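Local coordinates for glycoside hydrolase 15-related protein (PDB 5Z3E) that hydrolyses the alpha-1,6-glucosidic linkage of isomaltose from its non-reducing end, releasing beta-D-glucose and D-glucose, at residues D195-H200 against W316-A321; R173-I178 against A223-A228; R105-Q110 against T132-D137. The protein carries 1 engineered substitution. One frame throughout, in Å; residues are numbered along the deposited sequence. Where two conformers were deposited one is given.

Contact 1: D195-H200 against W316-A321; sequences DWWEEH and WILLSA
Trp197, in the loop that carries the predicted and inferred catalytic acids between helices 175-188 and 206-220, meets Leu318 and Leu319 in the first turn of helix 317-329, close to the active site of this family 15 glycosidase. The six-membered part of the indole does the touching. Its CZ2 lies 4.1 Å from CD1 of Leu319, and its CH2 is 4.1 Å from CD2 of the same residue, so both methyls of the leucine meet that corner of the ring obliquely. CD1 of Leu318 comes up to the ring edge, 4.4 Å from Trp197 CH2. Both Trp197 and Leu319 turn CG away from their own carbonyl carbon (chi1 -42° and -66°), and the two side chains approach from opposite directions. CB of Trp196 rests over the rim of one indole face. The Trp316 ring lies off the opposite side, six-membered centroids 5.8 Å apart and planes at 49°, neither stacked nor edge-to-face. Asp195, a predicted proton acceptor, takes the amide N of Glu199 on OD1 at 2.9 Å from above the carboxylate plane. Leu318 in turn lies about 6 Å, side chain to side chain, from Ala355, an engineered residue at an inferred catalytic position. The contact is therefore apolar: Trp197, whose one polar side-chain atom, NE1, is satisfied by Asp265, makes it from the same type I turn that bears Asp195 and the inferred proton donor Glu198.

Contact 2: R173-I178 against A223-A228; sequences RWRAGI and AALRSA
Arg175 swings CG opposite its backbone N (chi1 169°) and then turns about CB-CG (chi2 67°), which carries its guanidinium out from the first turn of helix 175-188 to Leu225 and Ala228. Leu225 answers with CG turned away from its carbonyl carbon (chi1 -59°), and the two side chains slide past each other in opposite directions. CD2 of Leu225 lies alongside the aliphatic part, 3.9 Å from Arg175 CD, and reaches the guanidinium obliquely, 3.9 Å from NH1. The methyl of Ala228 sits over one face of the same group, with CB 3.4 Å from Arg175 NH2 and 3.9 Å from CZ. The Ala228 methyl thus covers one face, leaving hydrogen bonding to the edge. There, in plane, NH2 donates to a water 2.9 Å away. That water passes the link on weakly to the main chain, at 3.2 Å from Ser227 O. The firmer polar partner is Asp179, one helical turn on, which forms a salt bridge with Arg175 NE and should limit the freedom of the guanidinium. Pro229 and Trp230 also touch Arg175. On the loop side, Leu225 and Ala228 are the ends of a type I turn closed by Ala228 N to Leu225 O, 3.0 Å, which presents both side chains to the arginine. This is packing between a helix start and the connection from helix 206-220 to helix 231-248, away from the annotated sites, in the (alpha/alpha)6 barrel of family 15 enzymes.

Contact 3: R105-Q110 against T132-D137; sequences RRRRGQ and TRFTFD
Arg106 and Arg107 occupy the centre of a type I turn between helices 90-105 and 108-119, and the opposing backbone at 132-137 is distant, with CA atoms 11.0 Å apart for Arg106 and Asp137, so long side chains must span the gap. Arg106 does so end-on, placing NH1 at 2.9 Å and NH2 at 3.0 Å from the single carbonyl O of Asp137. The oxygen lies in the guanidinium plane; seen from the peptide, NH2 arrives in the carbonyl plane, whereas NH1 stands 42° above it. The arginine thus holds main chain rather than the carboxylate of Asp137, which instead accepts from Thr135, OG1 to OD1 at 2.6 Å, tightening the loop just behind the gripped carbonyl.

Arg107 bends at CB-CG (chi2 -57°) and brings NH1 to 4.0 Å from CE1 of Phe134, an oblique approach with guanidinium and ring planes 76° apart. Its NH2 donates to Gln110 OE1 at 3.0 Å, on a lone pair of the amide oxygen. The main polar partner of Arg107 is Asp140, in a salt bridge with NH1, which Gly138 O also accepts from. Phe134 meanwhile packs on Trp99 and Val103 of helix 90-105, while its backbone pairs with Ala72 in a short, weakly bonded two-stranded antiparallel sheet. In the (alpha/alpha)6 barrel of family 15, the arginine-bearing turn between helices 90-105 and 108-119 is joined in this way to the segment around strand 134-135.

In the fold
From the N terminus, contact 3 is completed first: it closes a short loop from the turn after helix 90-105, through helix 108-119, to strand 134-135. Contacts 2 and 1 follow and cross, their segments coming in the order 173-178, 195-200, 223-228, 316-321. Contact 2 closes a span that holds the rest of helix 175-188, segment 195-200 and helix 206-220, whereas contact 1 spans more than a hundred residues to bring helix 317-329 to the loop at 195-200. Contacts 2 and 3 are neighbours, with Arg105 packing on Ala176 and Gly177. Contact 1 lies deeper, its centre about 8 Å from that of the chain against 22 Å and 19 Å for contacts 2 and 3.

Contact 1: D195-H200 against W316-A321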
loop_
_atom_site.group_PDB
_atom_site.type_symbol
_atom_site.label_atom_id
_atom_site.label_comp_id
_atom_site.label_asym_id
_atom_site.label_seq_id
_atom_site.Cartn_x
_atom_site.Cartn_y
_atom_site.Cartn_z
ATOM N N ASP A 195 -6.879 -10.280 -1.280
ATOM C CA ASP A 195 -6.856 -8.836 -1.144
ATOM C C ASP A 195 -5.701 -8.384 -0.250
ATOM O O ASP A 195 -4.927 -9.209 0.251
ATOM C CB ASP A 195 -8.214 -8.321 -0.696
ATOM C CG ASP A 195 -8.660 -8.765 0.679
ATOM O OD1 ASP A 195 -7.828 -9.215 1.470
ATOM O OD2 ASP A 195 -9.884 -8.594 0.928
ATOM N N TRP A 196 -5.579 -7.073 -0.038
ATOM C CA TRP A 196 -4.509 -6.560 0.809
ATOM C C TRP A 196 -4.540 -7.208 2.175
ATOM O O TRP A 196 -3.516 -7.289 2.841
ATOM C CB TRP A 196 -4.603 -5.062 1.058
ATOM C CG TRP A 196 -4.399 -4.111 -0.089
ATOM C CD1 TRP A 196 -4.293 -4.354 -1.461
ATOM C CD2 TRP A 196 -4.347 -2.692 0.059
ATOM N NE1 TRP A 196 -4.160 -3.151 -2.122
ATOM C CE2 TRP A 196 -4.217 -2.117 -1.233
ATOM C CE3 TRP A 196 -4.384 -1.849 1.160
ATOM C CZ2 TRP A 196 -4.126 -0.736 -1.430
ATOM C CZ3 TRP A 196 -4.268 -0.476 0.958
ATOM C CH2 TRP A 196 -4.165 0.058 -0.318
ATOM N N TRP A 197 -5.725 -7.621 2.621
ATOM C CA TRP A 197 -5.987 -8.156 3.934
ATOM C C TRP A 197 -5.889 -9.674 3.997
ATOM O O TRP A 197 -6.212 -10.282 5.012
ATOM C CB TRP A 197 -7.357 -7.686 4.418
ATOM C CG TRP A 197 -7.656 -6.249 4.120
ATOM C CD1 TRP A 197 -8.800 -5.789 3.516
ATOM C CD2 TRP A 197 -6.860 -5.084 4.392
ATOM N NE1 TRP A 197 -8.761 -4.432 3.413
ATOM C CE2 TRP A 197 -7.587 -3.974 3.943
ATOM C CE3 TRP A 197 -5.590 -4.871 4.958
ATOM C CZ2 TRP A 197 -7.112 -2.675 4.086
ATOM C CZ3 TRP A 197 -5.130 -3.572 5.088
ATOM C CH2 TRP A 197 -5.889 -2.499 4.656
ATOM N N GLU A 198 -5.419 -10.306 2.931
ATOM C CA GLU A 198 -5.269 -11.773 2.874
ATOM C C GLU A 198 -6.555 -12.522 2.912
ATOM O O GLU A 198 -6.641 -13.610 3.492
ATOM C CB GLU A 198 -4.299 -12.316 3.904
ATOM C CG GLU A 198 -3.021 -11.759 3.728
ATOM C CD GLU A 198 -1.973 -12.337 4.635
ATOM O OE1 GLU A 198 -2.258 -13.286 5.419
ATOM O OE2 GLU A 198 -0.826 -11.856 4.508
ATOM N N GLU A 199 -7.546 -11.995 2.235
ATOM C CA GLU A 199 -8.864 -12.611 2.170
ATOM C C GLU A 199 -9.317 -12.807 0.716
ATOM O O GLU A 199 -8.925 -12.058 -0.187
ATOM C CB GLU A 199 -9.911 -11.774 2.897
ATOM C CG GLU A 199 -9.598 -11.537 4.385
ATOM C CD GLU A 199 -10.085 -12.646 5.302
ATOM O OE1 GLU A 199 -9.600 -12.742 6.449
ATOM O OE2 GLU A 199 -10.955 -13.391 4.903
ATOM N N HIS A 200 -10.177 -13.812 0.505
ATOM C CA HIS A 200 -10.963 -13.948 -0.722
ATOM C C HIS A 200 -10.120 -14.121 -1.991
ATOM O O HIS A 200 -10.224 -13.327 -2.931
ATOM C CB HIS A 200 -11.964 -12.808 -0.879
ATOM C CG HIS A 200 -12.872 -12.647 0.282
ATOM N ND1 HIS A 200 -13.879 -13.479 0.553
ATOM C CD2 HIS A 200 -12.870 -11.725 1.291
ATOM C CE1 HIS A 200 -14.511 -13.138 1.701
ATOM N NE2 HIS A 200 -13.887 -12.038 2.120
ATOM N N TRP A 316 -7.965 1.628 11.625
ATOM C CA TRP A 316 -6.598 1.505 11.126
ATOM C C TRP A 316 -5.991 2.855 10.805
ATOM O O TRP A 316 -6.497 3.627 9.973
ATOM C CB TRP A 316 -6.591 0.609 9.887
ATOM C CG TRP A 316 -6.702 -0.848 10.260
ATOM C CD1 TRP A 316 -7.741 -1.505 10.862
ATOM C CD2 TRP A 316 -5.672 -1.824 10.080
ATOM N NE1 TRP A 316 -7.405 -2.821 11.073
ATOM C CE2 TRP A 316 -6.146 -3.037 10.598
ATOM C CE3 TRP A 316 -4.401 -1.778 9.504
ATOM C CZ2 TRP A 316 -5.397 -4.197 10.547
ATOM C CZ3 TRP A 316 -3.655 -2.923 9.469
ATOM C CH2 TRP A 316 -4.157 -4.128 9.977
ATOM N N ILE A 317 -4.834 3.131 11.414
ATOM C CA ILE A 317 -4.118 4.373 11.211
ATOM C C ILE A 317 -3.845 4.598 9.721
ATOM O O ILE A 317 -4.039 5.700 9.196
ATOM C CB ILE A 317 -2.825 4.427 12.041
ATOM C CG1 ILE A 317 -3.107 4.764 13.524
ATOM C CG2 ILE A 317 -1.851 5.439 11.480
ATOM C CD1 ILE A 317 -3.945 3.783 14.281
ATOM N N LEU A 318 -3.369 3.554 9.024
ATOM C CA LEU A 318 -2.967 3.729 7.634
ATOM C C LEU A 318 -4.160 4.085 6.758
ATOM O O LEU A 318 -3.998 4.766 5.752
ATOM C CB LEU A 318 -2.200 2.487 7.146
ATOM C CG LEU A 318 -2.988 1.205 6.959
ATOM C CD1 LEU A 318 -3.572 1.124 5.556
ATOM C CD2 LEU A 318 -2.133 -0.006 7.232
ATOM N N LEU A 319 -5.352 3.601 7.114
ATOM C CA LEU A 319 -6.546 3.881 6.344
ATOM C C LEU A 319 -7.082 5.285 6.637
ATOM O O LEU A 319 -7.568 5.949 5.718
ATOM C CB LEU A 319 -7.616 2.832 6.548
ATOM C CG LEU A 319 -7.280 1.436 6.020
ATOM C CD1 LEU A 319 -8.418 0.492 6.301
ATOM C CD2 LEU A 319 -6.956 1.477 4.518
ATOM N N SER A 320 -6.994 5.739 7.886
ATOM C CA SER A 320 -7.298 7.142 8.168
ATOM C C SER A 320 -6.346 8.072 7.432
ATOM O O SER A 320 -6.755 9.107 6.918
ATOM C CB SER A 320 -7.254 7.375 9.667
ATOM O OG SER A 320 -8.303 6.688 10.297
ATOM N N ALA A 321 -5.076 7.684 7.346
ATOM C CA ALA A 321 -4.108 8.491 6.631
ATOM C C ALA A 321 -4.418 8.505 5.144
ATOM O O ALA A 321 -4.317 9.538 4.488
ATOM C CB ALA A 321 -2.708 7.956 6.857
#

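Contact 2: R173-I178 against A223-A228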
loop_
_atom_site.group_PDB
_atom_site.type_symbol
_atom_site.label_atom_id
_atom_site.label_comp_id
_atom_site.label_asym_id
_atom_site.label_seq_id
_atom_site.Cartn_x
_atom_site.Cartn_y
_atom_site.Cartn_z
ATOM N N ARG A 173 19.547 2.386 -12.146
ATOM C CA ARG A 173 19.973 1.744 -10.902
ATOM C C ARG A 173 19.086 0.567 -10.511
ATOM O O ARG A 173 19.587 -0.393 -9.922
ATOM C CB ARG A 173 19.976 2.812 -9.795
ATOM C CG ARG A 173 20.264 2.313 -8.373
ATOM C CD ARG A 173 20.495 3.477 -7.462
ATOM N NE ARG A 173 20.614 3.043 -6.073
ATOM C CZ ARG A 173 20.713 3.874 -5.037
ATOM N NH1 ARG A 173 20.735 5.181 -5.250
ATOM N NH2 ARG A 173 20.763 3.414 -3.800
ATOM N N TRP A 174 17.787 0.669 -10.803
ATOM C CA TRP A 174 16.794 -0.316 -10.367
ATOM C C TRP A 174 16.059 -0.964 -11.538
ATOM O O TRP A 174 15.106 -1.714 -11.339
ATOM C CB TRP A 174 15.789 0.351 -9.416
ATOM C CG TRP A 174 16.444 0.932 -8.198
ATOM C CD1 TRP A 174 17.133 0.254 -7.243
ATOM C CD2 TRP A 174 16.464 2.312 -7.783
ATOM N NE1 TRP A 174 17.581 1.105 -6.266
ATOM C CE2 TRP A 174 17.181 2.373 -6.582
ATOM C CE3 TRP A 174 15.961 3.503 -8.319
ATOM C CZ2 TRP A 174 17.374 3.578 -5.890
ATOM C CZ3 TRP A 174 16.184 4.677 -7.643
ATOM C CH2 TRP A 174 16.872 4.709 -6.444
ATOM N N ARG A 175 16.495 -0.695 -12.767
ATOM C CA ARG A 175 15.741 -1.065 -13.955
ATOM C C ARG A 175 15.566 -2.566 -14.118
ATOM O O ARG A 175 14.483 -3.009 -14.529
ATOM C CB ARG A 175 16.402 -0.451 -15.192
ATOM C CG ARG A 175 15.877 -0.964 -16.526
ATOM C CD ARG A 175 14.427 -0.562 -16.796
ATOM N NE ARG A 175 14.026 -1.039 -18.126
ATOM C CZ ARG A 175 14.375 -0.465 -19.271
ATOM N NH1 ARG A 175 14.935 0.736 -19.283
ATOM N NH2 ARG A 175 14.121 -1.083 -20.418
ATOM N N ALA A 176 16.605 -3.368 -13.875
ATOM C CA ALA A 176 16.448 -4.793 -14.128
ATOM C C ALA A 176 15.410 -5.397 -13.186
ATOM O O ALA A 176 14.689 -6.324 -13.566
ATOM C CB ALA A 176 17.775 -5.505 -14.091
ATOM N N GLY A 177 15.291 -4.873 -11.966
ATOM C CA GLY A 177 14.230 -5.303 -11.066
ATOM C C GLY A 177 12.846 -4.809 -11.509
ATOM O O GLY A 177 11.877 -5.563 -11.473
ATOM N N ILE A 178 12.797 -3.558 -11.964
ATOM C CA ILE A 178 11.579 -3.042 -12.593
ATOM C C ILE A 178 11.117 -3.966 -13.712
ATOM O O ILE A 178 9.921 -4.266 -13.813
ATOM C CB ILE A 178 11.817 -1.593 -13.086
ATOM C CG1 ILE A 178 11.904 -0.636 -11.882
ATOM C CG2 ILE A 178 10.750 -1.175 -14.081
ATOM C CD1 ILE A 178 12.410 0.749 -12.221
ATOM N N ALA A 223 9.476 9.296 -18.605
ATOM C CA ALA A 223 10.315 9.612 -19.747
ATOM C C ALA A 223 11.610 8.801 -19.756
ATOM O O ALA A 223 12.100 8.410 -20.816
ATOM C CB ALA A 223 10.620 11.106 -19.792
ATOM N N ALA A 224 12.192 8.553 -18.582
ATOM C CA ALA A 224 13.422 7.778 -18.508
ATOM C C ALA A 224 13.236 6.359 -19.033
ATOM O O ALA A 224 14.224 5.701 -19.385
ATOM C CB ALA A 224 13.964 7.742 -17.090
ATOM N N LEU A 225 11.995 5.871 -19.045
ATOM C CA LEU A 225 11.662 4.519 -19.459
ATOM C C LEU A 225 10.996 4.455 -20.829
ATOM O O LEU A 225 10.425 3.435 -21.202
ATOM C CB LEU A 225 10.788 3.857 -18.377
ATOM C CG LEU A 225 11.458 3.783 -17.001
ATOM C CD1 LEU A 225 10.476 3.331 -15.918
ATOM C CD2 LEU A 225 12.688 2.886 -17.009
ATOM N N ARG A 226 11.100 5.540 -21.601
ATOM C CA ARG A 226 10.419 5.669 -22.889
ATOM C C ARG A 226 10.796 4.609 -23.891
ATOM O O ARG A 226 10.009 4.308 -24.799
ATOM C CB ARG A 226 10.665 7.069 -23.474
ATOM C CG ARG A 226 12.116 7.380 -23.795
ATOM C CD ARG A 226 12.318 8.876 -24.048
ATOM N NE ARG A 226 12.077 9.158 -25.434
ATOM C CZ ARG A 226 11.920 10.386 -25.925
ATOM N NH1 ARG A 226 11.951 11.443 -25.109
ATOM N NH2 ARG A 226 11.751 10.507 -27.240
ATOM N N SER A 227 12.001 4.047 -23.780
ATOM C CA SER A 227 12.465 3.076 -24.742
ATOM C C SER A 227 12.356 1.642 -24.241
ATOM O O SER A 227 12.776 0.711 -24.921
ATOM C CB SER A 227 13.908 3.361 -25.177
ATOM O OG SER A 227 14.049 4.667 -25.685
ATOM N N ALA A 228 11.773 1.441 -23.058
ATOM C CA ALA A 228 11.636 0.089 -22.555
ATOM C C ALA A 228 10.758 -0.716 -23.498
ATOM O O ALA A 228 9.774 -0.200 -24.042
ATOM C CB ALA A 228 11.022 0.099 -21.173
HETATM O O HOH W 1 15.193 -0.349 -23.056
#

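Contact 3: R105-Q110 against T132-D137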
loop_
_atom_site.group_PDB
_atom_site.type_symbol
_atom_site.label_atom_id
_atom_site.label_comp_id
_atom_site.label_asym_id
_atom_site.label_seq_id
_atom_site.Cartn_x
_atom_site.Cartn_y
_atom_site.Cartn_z
ATOM N N ARG A 105 15.507 -9.129 -9.123
ATOM C CA ARG A 105 16.405 -9.654 -10.136
ATOM C C ARG A 105 16.675 -11.138 -9.885
ATOM O O ARG A 105 16.817 -11.918 -10.821
ATOM C CB ARG A 105 17.715 -8.876 -10.205
ATOM C CG ARG A 105 17.578 -7.415 -10.638
ATOM C CD ARG A 105 18.936 -6.806 -10.907
ATOM N NE ARG A 105 18.908 -5.347 -10.829
ATOM C CZ ARG A 105 19.941 -4.573 -11.098
ATOM N NH1 ARG A 105 21.058 -5.075 -11.595
ATOM N NH2 ARG A 105 19.850 -3.263 -10.880
ATOM N N ARG A 106 16.748 -11.545 -8.614
ATOM C CA ARG A 106 16.931 -12.947 -8.289
ATOM C C ARG A 106 15.772 -13.824 -8.740
ATOM O O ARG A 106 15.955 -15.046 -8.824
ATOM C CB ARG A 106 17.216 -13.126 -6.798
ATOM C CG ARG A 106 18.640 -12.791 -6.429
ATOM C CD ARG A 106 18.834 -12.460 -4.958
ATOM N NE ARG A 106 18.411 -13.576 -4.124
ATOM C CZ ARG A 106 18.145 -13.449 -2.833
ATOM N NH1 ARG A 106 18.276 -12.285 -2.227
ATOM N NH2 ARG A 106 17.720 -14.508 -2.160
ATOM N N ARG A 107 14.603 -13.238 -8.992
ATOM C CA ARG A 107 13.422 -13.931 -9.480
ATOM C C ARG A 107 13.254 -13.850 -10.994
ATOM O O ARG A 107 12.225 -14.269 -11.512
ATOM C CB ARG A 107 12.170 -13.407 -8.775
ATOM C CG ARG A 107 12.207 -13.471 -7.262
ATOM C CD ARG A 107 12.454 -14.829 -6.702
ATOM N NE ARG A 107 12.490 -14.796 -5.253
ATOM C CZ ARG A 107 11.671 -15.419 -4.422
ATOM N NH1 ARG A 107 11.828 -15.263 -3.114
ATOM N NH2 ARG A 107 10.657 -16.167 -4.914
ATOM N N ARG A 108 14.266 -13.354 -11.719
ATOM C CA ARG A 108 14.172 -13.268 -13.171
ATOM C C ARG A 108 13.836 -14.598 -13.799
ATOM O O ARG A 108 13.008 -14.680 -14.701
ATOM C CB ARG A 108 15.506 -12.741 -13.702
ATOM C CG ARG A 108 15.643 -12.663 -15.197
ATOM C CD ARG A 108 14.940 -11.446 -15.796
ATOM N NE ARG A 108 13.551 -11.696 -16.045
ATOM C CZ ARG A 108 12.723 -10.807 -16.549
ATOM N NH1 ARG A 108 13.022 -9.530 -16.573
ATOM N NH2 ARG A 108 11.558 -11.235 -16.985
ATOM N N GLY A 109 14.532 -15.633 -13.368
ATOM C CA GLY A 109 14.292 -16.967 -13.924
ATOM C C GLY A 109 12.948 -17.538 -13.534
ATOM O O GLY A 109 12.251 -18.122 -14.370
ATOM N N GLN A 110 12.527 -17.334 -12.285
ATOM C CA GLN A 110 11.205 -17.807 -11.834
ATOM C C GLN A 110 10.130 -17.153 -12.675
ATOM O O GLN A 110 9.195 -17.829 -13.129
ATOM C CB GLN A 110 11.029 -17.538 -10.339
ATOM C CG GLN A 110 9.679 -18.003 -9.802
ATOM C CD GLN A 110 9.535 -17.816 -8.300
ATOM O OE1 GLN A 110 10.401 -17.274 -7.647
ATOM N NE2 GLN A 110 8.398 -18.240 -7.754
ATOM N N THR A 132 4.397 -13.213 -1.083
ATOM C CA THR A 132 3.906 -12.062 -0.344
ATOM C C THR A 132 4.912 -11.674 0.740
ATOM O O THR A 132 5.468 -10.580 0.714
ATOM C CB THR A 132 2.530 -12.388 0.215
ATOM O OG1 THR A 132 1.673 -12.518 -0.918
ATOM C CG2 THR A 132 2.033 -11.313 1.157
ATOM N N ARG A 133 5.199 -12.548 1.685
ATOM C CA ARG A 133 6.232 -12.245 2.675
ATOM C C ARG A 133 7.596 -12.541 2.115
ATOM O O ARG A 133 7.791 -13.610 1.517
ATOM C CB ARG A 133 6.048 -13.060 3.962
ATOM C CG ARG A 133 4.730 -12.838 4.660
ATOM C CD ARG A 133 4.756 -13.441 6.040
ATOM N NE ARG A 133 3.430 -13.477 6.633
ATOM C CZ ARG A 133 3.212 -13.655 7.929
ATOM N NH1 ARG A 133 4.223 -13.878 8.751
ATOM N NH2 ARG A 133 2.007 -13.552 8.385
ATOM N N PHE A 134 8.548 -11.654 2.365
ATOM C CA PHE A 134 9.971 -11.887 2.077
ATOM C C PHE A 134 10.731 -11.901 3.379
ATOM O O PHE A 134 10.486 -11.088 4.281
ATOM C CB PHE A 134 10.538 -10.779 1.198
ATOM C CG PHE A 134 10.072 -10.823 -0.212
ATOM C CD1 PHE A 134 10.718 -11.628 -1.117
ATOM C CD2 PHE A 134 8.963 -10.087 -0.646
ATOM C CE1 PHE A 134 10.310 -11.672 -2.441
ATOM C CE2 PHE A 134 8.553 -10.141 -1.965
ATOM C CZ PHE A 134 9.248 -10.918 -2.857
ATOM N N THR A 135 11.711 -12.788 3.462
ATOM C CA THR A 135 12.717 -12.674 4.492
ATOM C C THR A 135 13.671 -11.537 4.109
ATOM O O THR A 135 13.711 -11.077 2.963
ATOM C CB THR A 135 13.508 -14.009 4.611
ATOM O OG1 THR A 135 14.220 -14.236 3.397
ATOM C CG2 THR A 135 12.570 -15.175 4.894
ATOM N N PHE A 136 14.495 -11.085 5.055
ATOM C CA PHE A 136 15.367 -9.962 4.784
ATOM C C PHE A 136 16.476 -10.312 3.802
ATOM O O PHE A 136 17.038 -9.406 3.185
ATOM C CB PHE A 136 15.920 -9.368 6.078
ATOM C CG PHE A 136 14.865 -8.865 7.035
ATOM C CD1 PHE A 136 13.642 -8.366 6.622
ATOM C CD2 PHE A 136 15.109 -8.894 8.419
ATOM C CE1 PHE A 136 12.681 -7.943 7.541
ATOM C CE2 PHE A 136 14.124 -8.459 9.333
ATOM C CZ PHE A 136 12.943 -7.993 8.896
ATOM N N ASP A 137 16.792 -11.601 3.662
ATOM C CA ASP A 137 17.677 -12.114 2.638
ATOM C C ASP A 137 16.957 -12.497 1.332
ATOM O O ASP A 137 17.590 -13.071 0.436
ATOM C CB ASP A 137 18.597 -13.225 3.171
ATOM C CG ASP A 137 17.917 -14.343 3.903
ATOM O OD1 ASP A 137 16.724 -14.272 4.200
ATOM O OD2 ASP A 137 18.641 -15.265 4.292
#